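Local structure of putative uncharacterized protein tcp24 (Actinoplanes teichomyceticus, 4Q38) at residues R185-R190 and F196-G201; F296-N301 and D306-R311. The protein transfers long acyl chains from acyl-CoA to the amino sugar of teicoplanin-type glycopeptide antibiotics, as a member of the N-acyltransferases with a GNAT-like C-terminal domain. All coordinates share one frame; numbering follows the deposited sequence.

Interaction 1: R185-R190 and F196-G201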
ATOM      1  N   ARG A 185       8.053   1.488   7.210  1.00 23.69           N
ATOM      2  CA  ARG A 185       8.207   1.843   8.617  1.00 23.48           C
ATOM      3  C   ARG A 185       8.145   0.637   9.540  1.00 23.15           C
ATOM      4  O   ARG A 185       8.223   0.781  10.754  1.00 22.06           O
ATOM      5  CB  ARG A 185       7.164   2.874   9.027  1.00 23.63           C
ATOM      6  CG  ARG A 185       7.472   4.273   8.527  1.00 24.20           C
ATOM      7  CD  ARG A 185       6.349   5.215   8.899  1.00 24.03           C
ATOM      8  NE  ARG A 185       5.117   4.971   8.136  1.00 24.71           N
ATOM      9  CZ  ARG A 185       3.907   5.353   8.533  1.00 26.03           C
ATOM     10  NH1 ARG A 185       3.740   5.928   9.730  1.00 26.92           N
ATOM     11  NH2 ARG A 185       2.848   5.128   7.757  1.00 25.28           N
ATOM     12  N   GLY A 186       8.009  -0.562   8.978  1.00 22.50           N
ATOM     13  CA  GLY A 186       7.931  -1.742   9.824  1.00 22.00           C
ATOM     14  C   GLY A 186       6.706  -1.784  10.734  1.00 22.17           C
ATOM     15  O   GLY A 186       6.754  -2.368  11.815  1.00 23.22           O
ATOM     16  N   ILE A 187       5.616  -1.164  10.294  1.00 22.27           N
ATOM     17  CA  ILE A 187       4.361  -1.151  11.050  1.00 23.15           C
ATOM     18  C   ILE A 187       3.279  -2.012  10.416  1.00 22.98           C
ATOM     19  O   ILE A 187       2.150  -2.066  10.917  1.00 23.69           O
ATOM     20  CB  ILE A 187       3.845   0.301  11.273  1.00 23.14           C
ATOM     21  CG1 ILE A 187       3.552   1.004   9.935  1.00 22.99           C
ATOM     22  CG2 ILE A 187       4.866   1.079  12.089  1.00 23.64           C
ATOM     23  CD1 ILE A 187       2.696   2.250  10.044  1.00 23.76           C
ATOM     24  N   LEU A 188       3.634  -2.694   9.321  1.00 22.53           N
ATOM     25  CA  LEU A 188       2.723  -3.580   8.605  1.00 22.34           C
ATOM     26  C   LEU A 188       3.462  -4.885   8.334  1.00 21.74           C
ATOM     27  O   LEU A 188       4.632  -4.855   7.918  1.00 21.93           O
ATOM     28  CB  LEU A 188       2.299  -2.952   7.270  1.00 23.16           C
ATOM     29  CG  LEU A 188       1.368  -3.770   6.354  1.00 24.24           C
ATOM     30  CD1 LEU A 188      -0.083  -3.583   6.744  1.00 23.42           C
ATOM     31  CD2 LEU A 188       1.538  -3.349   4.899  1.00 26.10           C
ATOM     32  N   TYR A 189       2.784  -6.005   8.555  1.00 21.77           N
ATOM     33  CA  TYR A 189       3.352  -7.348   8.321  1.00 22.02           C
ATOM     34  C   TYR A 189       2.377  -8.263   7.610  1.00 22.10           C
ATOM     35  O   TYR A 189       1.214  -8.366   7.996  1.00 22.44           O
ATOM     36  CB  TYR A 189       3.843  -7.988   9.644  1.00 21.20           C
ATOM     37  CG  TYR A 189       4.969  -7.176  10.198  1.00 21.77           C
ATOM     38  CD1 TYR A 189       6.274  -7.367   9.741  1.00 21.22           C
ATOM     39  CD2 TYR A 189       4.725  -6.146  11.120  1.00 22.25           C
ATOM     40  CE1 TYR A 189       7.315  -6.586  10.202  1.00 21.55           C
ATOM     41  CE2 TYR A 189       5.763  -5.350  11.579  1.00 21.74           C
ATOM     42  CZ  TYR A 189       7.051  -5.573  11.112  1.00 22.27           C
ATOM     43  OH  TYR A 189       8.094  -4.788  11.547  1.00 23.33           O
ATOM     44  N   ARG A 190       2.857  -8.928   6.564  1.00 22.36           N
ATOM     45  CA  ARG A 190       2.053  -9.952   5.907  1.00 22.14           C
ATOM     46  C   ARG A 190       2.253 -11.274   6.646  1.00 21.83           C
ATOM     47  O   ARG A 190       3.378 -11.777   6.772  1.00 21.84           O
ATOM     48  CB  ARG A 190       2.399 -10.085   4.415  1.00 22.44           C
ATOM     49  CG  ARG A 190       1.505 -11.105   3.707  1.00 22.75           C
ATOM     50  CD  ARG A 190       1.645 -11.128   2.194  1.00 22.07           C
ATOM     51  NE  ARG A 190       0.636 -12.032   1.645  1.00 23.44           N
ATOM     52  CZ  ARG A 190       0.158 -11.989   0.405  1.00 23.59           C
ATOM     53  NH1 ARG A 190       0.596 -11.078  -0.465  1.00 22.92           N
ATOM     54  NH2 ARG A 190      -0.778 -12.856   0.044  1.00 23.94           N
ATOM     55  N   PHE A 196      -1.419  -7.320   8.610  1.00 20.39           N
ATOM     56  CA  PHE A 196      -1.847  -6.638   9.837  1.00 20.80           C
ATOM     57  C   PHE A 196      -0.958  -5.441  10.105  1.00 20.48           C
ATOM     58  O   PHE A 196       0.263  -5.548  10.045  1.00 19.53           O
ATOM     59  CB  PHE A 196      -1.795  -7.594  11.044  1.00 20.08           C
ATOM     60  CG  PHE A 196      -2.740  -8.756  10.932  1.00 21.04           C
ATOM     61  CD1 PHE A 196      -4.055  -8.645  11.356  1.00 20.65           C
ATOM     62  CD2 PHE A 196      -2.321  -9.959  10.361  1.00 21.41           C
ATOM     63  CE1 PHE A 196      -4.945  -9.712  11.227  1.00 21.34           C
ATOM     64  CE2 PHE A 196      -3.200 -11.030  10.237  1.00 21.21           C
ATOM     65  CZ  PHE A 196      -4.516 -10.905  10.658  1.00 21.12           C
ATOM     66  N   SER A 197      -1.584  -4.307  10.408  1.00 20.84           N
ATOM     67  CA  SER A 197      -0.846  -3.100  10.779  1.00 21.79           C
ATOM     68  C   SER A 197      -1.041  -2.746  12.257  1.00 21.76           C
ATOM     69  O   SER A 197      -2.138  -2.890  12.798  1.00 22.51           O
ATOM     70  CB  SER A 197      -1.303  -1.913   9.932  1.00 20.88           C
ATOM     71  OG  SER A 197      -2.708  -1.770  10.045  1.00 22.31           O
ATOM     72  N   LEU A 198       0.026  -2.277  12.891  1.00 21.68           N
ATOM     73  CA  LEU A 198      -0.071  -1.659  14.213  1.00 23.36           C
ATOM     74  C   LEU A 198      -0.938  -0.419  14.061  1.00 22.57           C
ATOM     75  O   LEU A 198      -0.699   0.411  13.194  1.00 23.37           O
ATOM     76  CB  LEU A 198       1.305  -1.253  14.723  1.00 23.47           C
ATOM     77  CG  LEU A 198       2.340  -2.349  14.976  1.00 24.67           C
ATOM     78  CD1 LEU A 198       3.731  -1.738  15.052  1.00 25.69           C
ATOM     79  CD2 LEU A 198       2.011  -3.077  16.265  1.00 24.10           C
ATOM     80  N   ALA A 199      -1.973  -0.320  14.880  1.00 23.53           N
ATOM     81  CA  ALA A 199      -2.914   0.790  14.767  1.00 22.97           C
ATOM     82  C   ALA A 199      -3.473   1.182  16.125  1.00 23.17           C
ATOM     83  O   ALA A 199      -3.375   0.430  17.088  1.00 22.21           O
ATOM     84  CB  ALA A 199      -4.049   0.423  13.817  1.00 22.34           C
ATOM     85  N   THR A 200      -4.058   2.373  16.195  1.00 25.20           N
ATOM     86  CA  THR A 200      -4.749   2.813  17.408  1.00 28.26           C
ATOM     87  C   THR A 200      -6.055   3.494  17.040  1.00 28.73           C
ATOM     88  O   THR A 200      -6.133   4.191  16.027  1.00 28.54           O
ATOM     89  CB  THR A 200      -3.920   3.804  18.236  1.00 29.41           C
ATOM     90  OG1 THR A 200      -3.632   4.951  17.434  1.00 32.98           O
ATOM     91  CG2 THR A 200      -2.611   3.171  18.720  1.00 28.55           C
ATOM     92  N   GLY A 201      -7.081   3.299  17.860  1.00 27.74           N
ATOM     93  CA  GLY A 201      -8.338   4.000  17.634  1.00 29.52           C
ATOM     94  C   GLY A 201      -8.179   5.476  17.977  1.00 29.24           C
ATOM     95  O   GLY A 201      -7.113   5.912  18.417  1.00 28.24           O
TER
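Strands 188-191 and 194-200 form an antiparallel beta hairpin at one edge of the mixed sheet of the GNAT-like fold, and Leu188 faces Ser197 within it as a non-hydrogen-bonded pair. The leucine sets CG anti to its own amide nitrogen (chi1 178°), a choice that brings CD1 within 3.8 Å of Ser197 CB on the face both residues share. Ser197 OG is held by His211 of strand 206-211; the same serine binds N-acetyl-D-glucosamine in a structure of this protein, though that sugar is absent here. Tyr189 and Phe196 project together from the other face, against helix 221-238, and are joined through their backbones: Tyr189 N reaches Phe196 O at 3.0 Å, and Phe196 N returns to Tyr189 O at 2.9 Å, both nearly straight. Where strand 188-191 begins, Leu198 CD1 lies 4.2 Å from Ile187 CG2. Leu198 N donates to Ile187 O (2.9 Å) almost head-on to the carbonyl, which also meets Ser197 CA in a C-H...O contact. Gly186, with positive phi, ends the preceding helix in a Schellman motif. The Tyr189 ring reaches back to this turn, and its hydroxyl donates to Gly186 O at 2.8 Å from above the carbonyl plane.

Interaction 2: F296-N301 and D306-R311. With COA (coenzyme A), chain D.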
ATOM      1  N   PHE A 296     -10.585  -1.606  -6.709  1.00 30.04           N
ATOM      2  CA  PHE A 296     -10.213  -2.977  -6.371  1.00 29.90           C
ATOM      3  C   PHE A 296     -10.779  -4.093  -7.240  1.00 30.74           C
ATOM      4  O   PHE A 296     -10.199  -5.187  -7.304  1.00 30.96           O
ATOM      5  CB  PHE A 296     -10.443  -3.237  -4.882  1.00 29.65           C
ATOM      6  CG  PHE A 296      -9.484  -2.494  -4.012  1.00 28.53           C
ATOM      7  CD1 PHE A 296      -8.131  -2.858  -3.982  1.00 29.41           C
ATOM      8  CD2 PHE A 296      -9.906  -1.410  -3.257  1.00 28.19           C
ATOM      9  CE1 PHE A 296      -7.223  -2.165  -3.194  1.00 27.56           C
ATOM     10  CE2 PHE A 296      -9.002  -0.705  -2.473  1.00 29.25           C
ATOM     11  CZ  PHE A 296      -7.659  -1.086  -2.440  1.00 29.71           C
ATOM     12  N   VAL A 297     -11.885  -3.821  -7.922  1.00 30.71           N
ATOM     13  CA  VAL A 297     -12.457  -4.811  -8.834  1.00 32.73           C
ATOM     14  C   VAL A 297     -11.925  -4.648 -10.257  1.00 33.11           C
ATOM     15  O   VAL A 297     -11.723  -5.637 -10.949  1.00 36.07           O
ATOM     16  CB  VAL A 297     -14.008  -4.807  -8.799  1.00 32.44           C
ATOM     17  CG1 VAL A 297     -14.588  -5.746  -9.840  1.00 33.07           C
ATOM     18  CG2 VAL A 297     -14.497  -5.229  -7.417  1.00 32.53           C
ATOM     19  N   PHE A 298     -11.696  -3.409 -10.683  1.00 33.62           N
ATOM     20  CA  PHE A 298     -11.305  -3.133 -12.071  1.00 35.33           C
ATOM     21  C   PHE A 298     -10.012  -2.333 -12.246  1.00 36.30           C
ATOM     22  O   PHE A 298      -9.573  -2.133 -13.382  1.00 36.74           O
ATOM     23  CB  PHE A 298     -12.403  -2.339 -12.788  1.00 36.49           C
ATOM     24  CG  PHE A 298     -13.749  -2.999 -12.789  1.00 38.18           C
ATOM     25  CD1 PHE A 298     -14.012  -4.083 -13.624  1.00 38.98           C
ATOM     26  CD2 PHE A 298     -14.775  -2.506 -11.980  1.00 38.63           C
ATOM     27  CE1 PHE A 298     -15.271  -4.676 -13.637  1.00 39.22           C
ATOM     28  CE2 PHE A 298     -16.035  -3.101 -11.992  1.00 38.73           C
ATOM     29  CZ  PHE A 298     -16.280  -4.182 -12.822  1.00 37.42           C
ATOM     30  N   ARG A 299      -9.426  -1.852 -11.148  1.00 35.76           N
ATOM     31  CA  ARG A 299      -8.356  -0.837 -11.208  1.00 36.60           C
ATOM     32  C   ARG A 299      -8.814   0.278 -12.140  1.00 39.97           C
ATOM     33  O   ARG A 299      -8.137   0.619 -13.120  1.00 40.88           O
ATOM     34  CB  ARG A 299      -7.016  -1.429 -11.675  1.00 35.25           C
ATOM     35  CG  ARG A 299      -6.449  -2.532 -10.791  1.00 35.06           C
ATOM     36  CD  ARG A 299      -6.148  -2.055  -9.376  1.00 31.80           C
ATOM     37  NE  ARG A 299      -5.911  -3.196  -8.489  1.00 32.95           N
ATOM     38  CZ  ARG A 299      -5.670  -3.105  -7.186  1.00 31.09           C
ATOM     39  NH1 ARG A 299      -5.631  -1.918  -6.599  1.00 30.37           N
ATOM     40  NH2 ARG A 299      -5.477  -4.206  -6.467  1.00 31.41           N
ATOM     41  N   TYR A 300      -9.979   0.828 -11.812  1.00 40.14           N
ATOM     42  CA  TYR A 300     -10.697   1.753 -12.670  1.00 41.60           C
ATOM     43  C   TYR A 300      -9.885   3.002 -12.978  1.00 40.81           C
ATOM     44  O   TYR A 300      -9.350   3.646 -12.077  1.00 39.33           O
ATOM     45  CB  TYR A 300     -12.022   2.138 -12.016  1.00 41.75           C
ATOM     46  CG  TYR A 300     -12.934   2.947 -12.900  1.00 44.24           C
ATOM     47  CD1 TYR A 300     -13.451   2.407 -14.079  1.00 45.11           C
ATOM     48  CD2 TYR A 300     -13.292   4.251 -12.555  1.00 45.60           C
ATOM     49  CE1 TYR A 300     -14.291   3.146 -14.892  1.00 46.06           C
ATOM     50  CE2 TYR A 300     -14.132   4.999 -13.366  1.00 46.70           C
ATOM     51  CZ  TYR A 300     -14.627   4.441 -14.532  1.00 46.80           C
ATOM     52  OH  TYR A 300     -15.458   5.178 -15.346  1.00 49.64           O
ATOM     53  N   ASN A 301      -9.797   3.326 -14.260  1.00 43.18           N
ATOM     54  CA  ASN A 301      -9.133   4.540 -14.710  1.00 45.98           C
ATOM     55  C   ASN A 301     -10.007   5.328 -15.692  1.00 49.12           C
ATOM     56  O   ASN A 301      -9.549   5.755 -16.754  1.00 51.86           O
ATOM     57  CB  ASN A 301      -7.761   4.205 -15.314  1.00 44.60           C
ATOM     58  CG  ASN A 301      -6.913   5.438 -15.575  1.00 43.75           C
ATOM     59  OD1 ASN A 301      -6.194   5.500 -16.569  1.00 45.78           O
ATOM     60  ND2 ASN A 301      -6.994   6.423 -14.688  1.00 44.16           N
ATOM     61  N   ASP A 306     -19.822   0.163 -19.341  1.00 67.74           N
ATOM     62  CA  ASP A 306     -20.181  -1.054 -20.080  1.00 69.86           C
ATOM     63  C   ASP A 306     -19.045  -1.569 -20.975  1.00 69.23           C
ATOM     64  O   ASP A 306     -19.227  -2.513 -21.746  1.00 71.98           O
ATOM     65  CB  ASP A 306     -21.501  -0.891 -20.856  1.00 73.76           C
ATOM     66  CG  ASP A 306     -21.536   0.355 -21.728  1.00 76.11           C
ATOM     67  OD1 ASP A 306     -20.582   1.164 -21.690  1.00 77.73           O
ATOM     68  OD2 ASP A 306     -22.536   0.525 -22.455  1.00 77.71           O
ATOM     69  N   GLU A 307     -17.875  -0.943 -20.858  1.00 68.24           N
ATOM     70  CA  GLU A 307     -16.665  -1.434 -21.509  1.00 65.76           C
ATOM     71  C   GLU A 307     -15.658  -1.987 -20.500  1.00 63.18           C
ATOM     72  O   GLU A 307     -14.488  -2.202 -20.825  1.00 62.68           O
ATOM     73  CB  GLU A 307     -16.046  -0.353 -22.399  1.00 70.85           C
ATOM     74  CG  GLU A 307     -16.717  -0.257 -23.763  1.00 75.28           C
ATOM     75  CD  GLU A 307     -16.258   0.939 -24.578  1.00 79.28           C
ATOM     76  OE1 GLU A 307     -17.079   1.464 -25.362  1.00 81.27           O
ATOM     77  OE2 GLU A 307     -15.085   1.351 -24.439  1.00 80.13           O
ATOM     78  N   LEU A 308     -16.129  -2.218 -19.275  1.00 57.62           N
ATOM     79  CA  LEU A 308     -15.360  -2.939 -18.264  1.00 51.96           C
ATOM     80  C   LEU A 308     -15.691  -4.429 -18.355  1.00 50.97           C
ATOM     81  O   LEU A 308     -16.795  -4.786 -18.783  1.00 51.64           O
ATOM     82  CB  LEU A 308     -15.652  -2.390 -16.859  1.00 49.03           C
ATOM     83  CG  LEU A 308     -15.136  -0.985 -16.518  1.00 48.14           C
ATOM     84  CD1 LEU A 308     -15.688  -0.498 -15.185  1.00 45.59           C
ATOM     85  CD2 LEU A 308     -13.614  -0.931 -16.518  1.00 46.52           C
ATOM     86  N   PRO A 309     -14.742  -5.307 -17.967  1.00 49.25           N
ATOM     87  CA  PRO A 309     -15.001  -6.752 -18.056  1.00 48.36           C
ATOM     88  C   PRO A 309     -16.204  -7.222 -17.221  1.00 48.14           C
ATOM     89  O   PRO A 309     -16.574  -6.576 -16.235  1.00 45.87           O
ATOM     90  CB  PRO A 309     -13.699  -7.385 -17.541  1.00 48.95           C
ATOM     91  CG  PRO A 309     -12.965  -6.293 -16.835  1.00 48.86           C
ATOM     92  CD  PRO A 309     -13.368  -5.020 -17.511  1.00 49.13           C
ATOM     93  N   GLN A 310     -16.803  -8.335 -17.630  1.00 47.71           N
ATOM     94  CA  GLN A 310     -17.996  -8.873 -16.976  1.00 49.11           C
ATOM     95  C   GLN A 310     -17.875 -10.380 -16.809  1.00 47.93           C
ATOM     96  O   GLN A 310     -18.877 -11.101 -16.830  1.00 50.00           O
ATOM     97  CB  GLN A 310     -19.258  -8.524 -17.779  1.00 48.49           C
ATOM     98  CG  GLN A 310     -19.539  -7.036 -17.907  1.00 48.53           C
ATOM     99  CD  GLN A 310     -20.160  -6.440 -16.653  1.00 51.66           C
ATOM    100  OE1 GLN A 310     -21.379  -6.470 -16.476  1.00 49.84           O
ATOM    101  NE2 GLN A 310     -19.323  -5.876 -15.785  1.00 50.16           N
ATOM    102  N   ARG A 311     -16.642 -10.848 -16.639  1.00 47.46           N
ATOM    103  CA  ARG A 311     -16.352 -12.278 -16.531  1.00 48.66           C
ATOM    104  C   ARG A 311     -16.788 -12.914 -15.204  1.00 47.85           C
ATOM    105  O   ARG A 311     -17.279 -14.046 -15.197  1.00 47.46           O
ATOM    106  CB  ARG A 311     -14.863 -12.542 -16.781  1.00 53.25           C
ATOM    107  CG  ARG A 311     -14.386 -12.211 -18.193  1.00 58.19           C
ATOM    108  CD  ARG A 311     -12.868 -12.102 -18.268  1.00 61.97           C
ATOM    109  NE  ARG A 311     -12.370 -10.853 -17.682  1.00 65.36           N
ATOM    110  CZ  ARG A 311     -11.898 -10.724 -16.442  1.00 65.04           C
ATOM    111  NH1 ARG A 311     -11.843 -11.771 -15.625  1.00 67.14           N
ATOM    112  NH2 ARG A 311     -11.475  -9.540 -16.014  1.00 62.40           N
TER
HETATM  113  N1A COA D 403     -12.001  -8.533  -9.287  1.00 39.29           N
HETATM  114  C2A COA D 403     -12.783  -9.271 -10.100  1.00 40.33           C
HETATM  115  N3A COA D 403     -13.471 -10.352  -9.691  1.00 38.99           N
HETATM  116  C4A COA D 403     -13.400 -10.757  -8.396  1.00 37.87           C
HETATM  117  C5A COA D 403     -12.562 -10.003  -7.447  1.00 37.22           C
HETATM  118  C6A COA D 403     -11.838  -8.824  -7.975  1.00 37.57           C
HETATM  119  N6A COA D 403     -11.050  -8.051  -7.187  1.00 36.43           N
HETATM  120  N7A COA D 403     -12.685 -10.624  -6.260  1.00 36.95           N
HETATM  121  C8A COA D 403     -13.521 -11.674  -6.425  1.00 36.87           C
HETATM  122  N9A COA D 403     -13.935 -11.759  -7.704  1.00 37.40           N
HETATM  123  C1B COA D 403     -14.868 -12.765  -8.265  1.00 36.43           C
HETATM  124  C2B COA D 403     -14.449 -14.200  -8.003  1.00 36.71           C
HETATM  125  O2B COA D 403     -13.583 -14.670  -9.031  1.00 37.57           O
HETATM  126  C3B COA D 403     -15.785 -14.912  -7.969  1.00 36.08           C
HETATM  127  O3B COA D 403     -16.255 -15.053  -9.312  1.00 38.92           O
HETATM  128  P3B COA D 403     -17.349 -16.155  -9.772  1.00 39.08           P
HETATM  129  O7A COA D 403     -16.568 -17.434  -9.754  1.00 39.41           O
HETATM  130  O8A COA D 403     -17.775 -15.632 -11.118  1.00 39.93           O
HETATM  131  O9A COA D 403     -18.451 -16.091  -8.743  1.00 41.36           O
HETATM  132  C4B COA D 403     -16.682 -13.894  -7.272  1.00 35.19           C
HETATM  133  O4B COA D 403     -16.136 -12.619  -7.618  1.00 34.78           O
HETATM  134  C5B COA D 403     -16.759 -14.055  -5.751  1.00 32.34           C
HETATM  135  O5B COA D 403     -15.457 -13.863  -5.172  1.00 31.51           O
HETATM  136  P1A COA D 403     -15.122 -14.202  -3.641  1.00 29.12           P
HETATM  137  O1A COA D 403     -14.963 -15.682  -3.427  1.00 28.40           O
HETATM  138  O2A COA D 403     -16.112 -13.439  -2.800  1.00 28.45           O
HETATM  139  O3A COA D 403     -13.677 -13.486  -3.457  1.00 29.50           O
HETATM  140  P2A COA D 403     -12.246 -14.149  -3.779  1.00 28.83           P
HETATM  141  O4A COA D 403     -11.767 -14.901  -2.566  1.00 27.58           O
HETATM  142  O5A COA D 403     -12.261 -14.869  -5.102  1.00 28.72           O
HETATM  143  O6A COA D 403     -11.367 -12.814  -3.978  1.00 29.18           O
HETATM  144  CBP COA D 403      -9.946 -11.034  -3.046  1.00 30.28           C
HETATM  145  CCP COA D 403     -11.190 -11.904  -2.888  1.00 28.99           C
HETATM  146  CDP COA D 403      -9.946 -10.099  -1.847  1.00 29.03           C
HETATM  147  CEP COA D 403      -8.723 -11.929  -3.022  1.00 29.27           C
HETATM  148  CAP COA D 403     -10.008 -10.235  -4.370  1.00 29.57           C
HETATM  149  OAP COA D 403     -11.231  -9.501  -4.437  1.00 29.57           O
HETATM  150  C9P COA D 403      -8.873  -9.262  -4.630  1.00 29.54           C
HETATM  151  O9P COA D 403      -7.781  -9.671  -4.987  1.00 30.15           O
HETATM  152  N8P COA D 403      -9.135  -7.959  -4.490  1.00 29.07           N
HETATM  153  C7P COA D 403      -8.100  -6.940  -4.547  1.00 28.37           C
HETATM  154  C6P COA D 403      -7.562  -6.627  -3.152  1.00 29.01           C
HETATM  155  C5P COA D 403      -8.641  -6.004  -2.280  1.00 28.13           C
HETATM  156  O5P COA D 403      -9.730  -5.701  -2.754  1.00 26.79           O
HETATM  157  N4P COA D 403      -8.331  -5.837  -0.991  1.00 27.76           N
HETATM  158  C3P COA D 403      -9.157  -5.044  -0.085  1.00 29.20           C
HETATM  159  C2P COA D 403      -8.972  -3.545  -0.262  1.00 30.95           C
HETATM  160  S1P COA D 403     -10.040  -2.631   0.902  1.00 35.24           S
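The coenzyme A pocket of the GNAT-like domain takes part of its wall from the end of helix 290-298, and the contact between Phe298 and Leu308 lies behind that wall, where the loop before helix 313-323 folds back. Leu308 CD1 sits over one face of the Phe298 ring, 4.0 Å from its centroid and only 13° off the normal, a CH-pi contact displaced slightly toward the rim. Val297 CG1 covers the opposite face, so the ring is sandwiched between two aliphatic groups. Pro309 supplies the edge: its carbonyl oxygen lies near the ring plane, 3.5 Å from Phe298 CE1, while Pro309 CG and CD lie near Phe298 CD1. The proline oxygen also accepts a bond from Gln310 NE2 (2.9 Å).

Tyr300 adds a second aromatic. With CG anti to its amide nitrogen (chi1 -172°), its side chain crosses that of Leu308 at about a right angle, and ring atom CD1 of Tyr300 comes to 3.8 Å from Leu308 CD1; the tyrosine hydroxyl is bonded to Gln303 O.

On the cofactor side, Phe296 O accepts a hydrogen bond from adenine N6A of coenzyme A at 3.0 Å. The pantetheine chain passes over the Phe296 ring, C2P lying above its centre, and the decanoyl sugar touches this residue too. Val297 CG1 also meets the adenine near N1A, so one methyl group borders both the base and the Phe298 ring.

No hydrogen bond spans the two segments. Their association is therefore apolar and aromatic, supplemented by a carbonyl that probably profits from the weakly positive rim of the phenyl ring, while the backbone carbonyl of Phe296 on the same helix end gives the adenine a directional bond.

Both contacts belong to the GNAT-like domain, yet they lie on opposite sides of the chain's centre, about 30 Å apart between their centres, and share no helix or strand. Interaction 1 is the more interior: every touching residue is buried, and it pairs an outermost strand of the mixed sheet with its neighbour through regular backbone bonds. Interaction 2, farther out and partly buried, joins a helix end to an irregular loop mainly by apolar side-chain contacts, with one backbone carbonyl at a ring edge. The ligands relate them: Phe296 in 296-301 touches both coenzyme A and the decanoyl sugar, whereas the side chain of Leu188 in 185-190 stays about 7 Å from that sugar, too far to touch it. Regular strands and irregular loops thus build one domain by different chemistry.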